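Local coordinates for putative endonuclease/exonuclease/phosphatase family protein (Bacteroides vulgatus ATCC 8482, PDB 3G6S) that belongs to the DNase I-like endonuclease/exonuclease/phosphatase family and probably hydrolyses phosphodiester bonds in nucleic acids, at residues A[122-125]-A[130-133]; A[156-161]-A[188-193]. One frame throughout, in Å; residues are numbered along the deposited sequence.

Interaction 1 (A[122-125]-A[130-133])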
loop_
_atom_site.group_PDB
_atom_site.type_symbol
_atom_site.label_atom_id
_atom_site.label_comp_id
_atom_site.label_asym_id
_atom_site.label_seq_id
_atom_site.Cartn_x
_atom_site.Cartn_y
_atom_site.Cartn_z
ATOM N N LYS A 122 -14.364 0.768 -0.977
ATOM C CA LYS A 122 -15.250 0.056 -0.076
ATOM C C LYS A 122 -15.564 -1.265 -0.802
ATOM O O LYS A 122 -16.256 -1.282 -1.822
ATOM C CB LYS A 122 -16.498 0.904 0.138
ATOM C CG LYS A 122 -17.561 0.329 1.047
ATOM C CD LYS A 122 -18.703 1.328 1.200
ATOM C CE LYS A 122 -19.869 0.725 1.947
ATOM N NZ LYS A 122 -21.061 1.615 1.913
ATOM N N PHE A 123 -15.026 -2.363 -0.281
ATOM C CA PHE A 123 -15.194 -3.693 -0.872
ATOM C C PHE A 123 -16.310 -4.513 -0.270
ATOM O O PHE A 123 -16.859 -4.179 0.768
ATOM C CB PHE A 123 -13.909 -4.508 -0.716
ATOM C CG PHE A 123 -12.829 -4.131 -1.674
ATOM C CD1 PHE A 123 -12.968 -4.386 -3.033
ATOM C CD2 PHE A 123 -11.642 -3.568 -1.217
ATOM C CE1 PHE A 123 -11.933 -4.095 -3.926
ATOM C CE2 PHE A 123 -10.601 -3.274 -2.105
ATOM C CZ PHE A 123 -10.752 -3.540 -3.464
ATOM N N LYS A 124 -16.632 -5.607 -0.939
ATOM C CA LYS A 124 -17.645 -6.526 -0.451
ATOM C C LYS A 124 -17.215 -7.894 -0.903
ATOM O O LYS A 124 -16.889 -8.092 -2.071
ATOM C CB LYS A 124 -19.031 -6.232 -1.027
ATOM C CG LYS A 124 -20.093 -7.160 -0.436
ATOM C CD LYS A 124 -21.047 -7.731 -1.487
ATOM C CE LYS A 124 -22.066 -6.703 -1.960
ATOM N NZ LYS A 124 -22.987 -7.276 -2.973
ATOM N N ASP A 125 -17.193 -8.834 0.026
ATOM C CA ASP A 125 -16.805 -10.190 -0.314
ATOM C C ASP A 125 -18.020 -10.816 -0.987
ATOM O O ASP A 125 -19.018 -11.098 -0.327
ATOM C CB ASP A 125 -16.451 -10.969 0.955
ATOM C CG ASP A 125 -15.872 -12.330 0.657
ATOM O OD1 ASP A 125 -14.652 -12.515 0.864
ATOM O OD2 ASP A 125 -16.631 -13.218 0.206
ATOM N N LYS A 130 -19.448 -9.789 3.305
ATOM C CA LYS A 130 -18.731 -8.920 4.228
ATOM C C LYS A 130 -18.236 -7.633 3.586
ATOM O O LYS A 130 -17.639 -7.651 2.503
ATOM C CB LYS A 130 -17.541 -9.654 4.847
ATOM C CG LYS A 130 -16.829 -8.851 5.917
ATOM C CD LYS A 130 -17.719 -8.589 7.123
ATOM C CE LYS A 130 -16.921 -7.907 8.233
ATOM N NZ LYS A 130 -17.725 -7.595 9.459
ATOM N N ILE A 131 -18.496 -6.522 4.270
ATOM C CA ILE A 131 -18.088 -5.196 3.818
ATOM C C ILE A 131 -16.852 -4.742 4.585
ATOM O O ILE A 131 -16.753 -4.926 5.796
ATOM C CB ILE A 131 -19.218 -4.154 4.023
ATOM C CG1 ILE A 131 -20.271 -4.300 2.930
ATOM C CG2 ILE A 131 -18.660 -2.752 3.983
ATOM C CD1 ILE A 131 -21.137 -5.499 3.109
ATOM N N PHE A 132 -15.900 -4.169 3.863
ATOM C CA PHE A 132 -14.685 -3.670 4.477
ATOM C C PHE A 132 -14.072 -2.602 3.612
ATOM O O PHE A 132 -14.506 -2.380 2.488
ATOM C CB PHE A 132 -13.667 -4.785 4.705
ATOM C CG PHE A 132 -13.293 -5.545 3.470
ATOM C CD1 PHE A 132 -14.102 -6.581 3.002
ATOM C CD2 PHE A 132 -12.092 -5.281 2.813
ATOM C CE1 PHE A 132 -13.711 -7.359 1.909
ATOM C CE2 PHE A 132 -11.693 -6.051 1.718
ATOM C CZ PHE A 132 -12.503 -7.096 1.262
HETATM N N MSE A 133 -13.059 -1.932 4.129
HETATM C CA MSE A 133 -12.450 -0.891 3.345
HETATM C C MSE A 133 -10.953 -1.047 3.228
HETATM O O MSE A 133 -10.281 -1.537 4.137
HETATM C CB MSE A 133 -12.780 0.464 3.946
HETATM C CG MSE A 133 -12.189 1.622 3.187
HETATM SE SE MSE A 133 -12.516 3.254 4.118
HETATM C CE MSE A 133 -12.609 4.419 2.592
#

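Interaction 2 (A[156-161]-A[188-193])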
loop_
_atom_site.group_PDB
_atom_site.type_symbol
_atom_site.label_atom_id
_atom_site.label_comp_id
_atom_site.label_asym_id
_atom_site.label_seq_id
_atom_site.Cartn_x
_atom_site.Cartn_y
_atom_site.Cartn_z
ATOM N N ARG A 156 -9.869 10.071 9.541
ATOM C CA ARG A 156 -11.163 10.735 9.357
ATOM C C ARG A 156 -11.941 10.228 8.142
ATOM O O ARG A 156 -13.169 10.264 8.134
ATOM C CB ARG A 156 -10.978 12.250 9.234
ATOM C CG ARG A 156 -10.381 12.907 10.462
ATOM C CD ARG A 156 -10.733 14.381 10.483
ATOM N NE ARG A 156 -10.239 15.089 9.306
ATOM C CZ ARG A 156 -8.978 15.488 9.146
ATOM N NH1 ARG A 156 -8.081 15.250 10.096
ATOM N NH2 ARG A 156 -8.618 16.129 8.040
ATOM N N LYS A 157 -11.224 9.761 7.121
ATOM C CA LYS A 157 -11.862 9.252 5.912
ATOM C C LYS A 157 -12.358 7.825 6.121
ATOM O O LYS A 157 -13.348 7.413 5.519
ATOM C CB LYS A 157 -10.884 9.289 4.742
ATOM C CG LYS A 157 -10.283 10.671 4.491
ATOM C CD LYS A 157 -11.308 11.679 3.967
ATOM C CE LYS A 157 -11.739 11.341 2.544
ATOM N NZ LYS A 157 -12.583 12.402 1.935
ATOM N N ILE A 158 -11.665 7.066 6.969
ATOM C CA ILE A 158 -12.081 5.702 7.245
ATOM C C ILE A 158 -13.368 5.747 8.056
ATOM O O ILE A 158 -14.282 4.956 7.814
ATOM C CB ILE A 158 -11.021 4.916 8.041
ATOM C CG1 ILE A 158 -9.836 4.571 7.141
ATOM C CG2 ILE A 158 -11.636 3.644 8.606
ATOM C CD1 ILE A 158 -8.622 4.001 7.925
ATOM N N LYS A 159 -13.449 6.672 9.012
ATOM C CA LYS A 159 -14.651 6.782 9.833
ATOM C C LYS A 159 -15.806 7.362 9.028
ATOM O O LYS A 159 -16.970 7.071 9.301
ATOM C CB LYS A 159 -14.401 7.661 11.063
ATOM C CG LYS A 159 -13.281 7.167 11.959
ATOM C CD LYS A 159 -13.346 7.776 13.350
ATOM C CE LYS A 159 -13.164 9.277 13.349
ATOM N NZ LYS A 159 -13.174 9.792 14.753
ATOM N N GLU A 160 -15.477 8.172 8.030
ATOM C CA GLU A 160 -16.484 8.796 7.190
ATOM C C GLU A 160 -17.131 7.787 6.252
ATOM O O GLU A 160 -18.356 7.703 6.167
ATOM C CB GLU A 160 -15.848 9.917 6.366
ATOM C CG GLU A 160 -16.801 10.641 5.418
ATOM C CD GLU A 160 -16.073 11.582 4.466
ATOM O OE1 GLU A 160 -15.221 12.373 4.944
ATOM O OE2 GLU A 160 -16.359 11.536 3.242
ATOM N N ILE A 161 -16.301 7.015 5.558
ATOM C CA ILE A 161 -16.782 6.034 4.593
ATOM C C ILE A 161 -17.307 4.720 5.143
ATOM O O ILE A 161 -18.411 4.302 4.804
ATOM C CB ILE A 161 -15.686 5.685 3.563
ATOM C CG1 ILE A 161 -15.495 6.839 2.579
ATOM C CG2 ILE A 161 -16.068 4.424 2.792
ATOM C CD1 ILE A 161 -14.839 8.065 3.173
ATOM N N ASN A 188 -3.805 6.817 18.301
ATOM C CA ASN A 188 -4.952 7.689 18.116
ATOM C C ASN A 188 -6.203 7.061 18.727
ATOM O O ASN A 188 -6.299 5.839 18.856
ATOM C CB ASN A 188 -5.158 7.936 16.624
ATOM C CG ASN A 188 -6.273 8.914 16.338
ATOM O OD1 ASN A 188 -7.448 8.552 16.320
ATOM N ND2 ASN A 188 -5.907 10.172 16.118
ATOM N N GLU A 189 -7.148 7.910 19.116
ATOM C CA GLU A 189 -8.407 7.469 19.708
ATOM C C GLU A 189 -9.048 6.389 18.823
ATOM O O GLU A 189 -9.720 5.488 19.318
ATOM C CB GLU A 189 -9.319 8.681 19.862
ATOM C CG GLU A 189 -10.620 8.434 20.576
ATOM C CD GLU A 189 -11.294 9.738 20.954
ATOM O OE1 GLU A 189 -11.504 10.592 20.057
ATOM O OE2 GLU A 189 -11.615 9.914 22.151
ATOM N N PHE A 190 -8.841 6.496 17.512
ATOM C CA PHE A 190 -9.335 5.508 16.556
ATOM C C PHE A 190 -8.147 4.551 16.432
ATOM O O PHE A 190 -7.136 4.875 15.801
ATOM C CB PHE A 190 -9.655 6.183 15.216
ATOM C CG PHE A 190 -10.186 5.246 14.163
ATOM C CD1 PHE A 190 -9.318 4.520 13.355
ATOM C CD2 PHE A 190 -11.558 5.090 13.977
ATOM C CE1 PHE A 190 -9.810 3.647 12.374
ATOM C CE2 PHE A 190 -12.067 4.216 12.998
ATOM C CZ PHE A 190 -11.197 3.497 12.198
ATOM N N VAL A 191 -8.271 3.394 17.083
ATOM C CA VAL A 191 -7.225 2.377 17.119
ATOM C C VAL A 191 -6.884 1.751 15.774
ATOM O O VAL A 191 -7.763 1.379 14.993
ATOM C CB VAL A 191 -7.582 1.230 18.104
ATOM C CG1 VAL A 191 -6.458 0.195 18.136
ATOM C CG2 VAL A 191 -7.810 1.791 19.503
HETATM N N MSE A 192 -5.582 1.641 15.529
HETATM C CA MSE A 192 -5.031 1.060 14.311
HETATM C C MSE A 192 -3.838 0.234 14.746
HETATM O O MSE A 192 -2.880 0.762 15.307
HETATM C CB MSE A 192 -4.579 2.166 13.363
HETATM C CG MSE A 192 -5.720 2.991 12.821
HETATM SE SE MSE A 192 -6.175 2.481 11.016
HETATM C CE MSE A 192 -5.570 4.091 10.150
ATOM N N LYS A 193 -3.901 -1.065 14.502
ATOM C CA LYS A 193 -2.820 -1.962 14.888
ATOM C C LYS A 193 -1.808 -2.132 13.752
ATOM O O LYS A 193 -2.152 -2.055 12.574
ATOM C CB LYS A 193 -3.398 -3.332 15.258
ATOM C CG LYS A 193 -4.516 -3.301 16.288
ATOM C CD LYS A 193 -4.015 -3.005 17.701
ATOM C CE LYS A 193 -5.152 -3.175 18.713
ATOM N NZ LYS A 193 -4.726 -3.065 20.140
#

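Interaction 1 (A[122-125]-A[130-133])
F123 and F132 pair across neighbouring strands, and their side chains form the tightly packed half of this contact. The CB of F123 sits over one face of the F132 ring, 3.7 Å from the centroid in a CH-pi contact and displaced toward the rim on the CZ and CE2 side. The two rings meet obliquely, their planes at 33° and their centroids 5.6 Å apart. F132 reaches this position because its CG lies between the backbone N and the carbonyl carbon (chi1 56°), which swings the ring over the opposite strand. The backbones beneath form a hydrogen-bonded antiparallel pair: F123 N donates to F132 O over 2.8 Å, and F132 N returns a longer bond of 3.2 Å to F123 O. Strands 117-125 and 131-138 thus make a beta hairpin within one sheet of the family's two-sheet sandwich, and the phenylalanines point into the layer between the sheets. There both touch I41 of the other sheet, and Y83 meets the F123 ring edge-to-face. With an alanine here in place of F132, a gap is likely to open beside I41, and the F123 methylene would lose the aromatic face it rests on. On the other face, the part lined by K122, K124 and I131 is looser and partly open to solvent. K124 CG and I131 CD1 only graze each other at 4.1 Å, and the extended K122 brings its CE to 4.2 Å from I131 CG2, both lysines remaining partly exposed. Toward the turn, D125 N donates to K130 O over 2.8 Å, while OD2 of the D125 carboxylate accepts from T128 N within the turn.

Interaction 2 (A[156-161]-A[188-193])
The C-terminal end of helix 144-161 is flanked by the loop that runs from helix 180-186 to strand 193-194, and I158 and K159 meet F190 and M192 there in an apolar contact without a hydrogen bond across it. F190 is the central piece. Its CG stands anti to the backbone N (chi1 -179°), which extends the ring from the loop to the helix. I158 crosses this side chain at about a right angle and sets its CG2 3.6 Å from F190 CZ. K159 instead slides past the ring in the opposite direction: its CG approaches F190 CE2 at 3.4 Å and its CD approaches F190 CD2 at 3.3 Å, so the aliphatic part of the lysine does the packing. Its ammonium continues beyond the ring, and NZ remains 5.6 Å from E189 OE1, too far for a salt bridge although the opposite charges probably attract weakly. Deeper in, I158 and the selenomethionine M192 reach toward each other tip to tip, CD1 to CE at 3.8 Å, and both also lie against V169 of strand 167-172. The loop is braced at the phenylalanine itself, where N188 OD1 accepts a nearly straight bond of 2.8 Å from F190 N, closing an Asx turn. I155, one turn earlier on the helix, also touches N188, F190 and M192. Helix 144-161 is the connection between the adjacent parallel strands 131-138 and 167-172, and the arrangement is that of a beta-alpha-beta crossover whose helix covers the outer face of the sheet in a layered alpha/beta sandwich.

Overall arrangement
The two contacts follow one another along the chain, interaction 1 closing before interaction 2 opens, and strand 131-138 leads into helix 144-161. Their centres are about 16 Å apart, each about 17 Å from the centre of the chain. They join through M133, on the face of the hairpin away from the paired phenylalanines: its CE packs 3.5 Å from I161 CG2, and its SE lies 4.0 Å from I158 CA. The sheet of the hairpin is thus covered on both faces, by the second sheet on the phenylalanine side and by helix 144-161 on the M133 side, with the 188-193 loop packed against that helix. As a worked example of layered packing, they show successive chain elements building the scaffold of a DNase I-like fold.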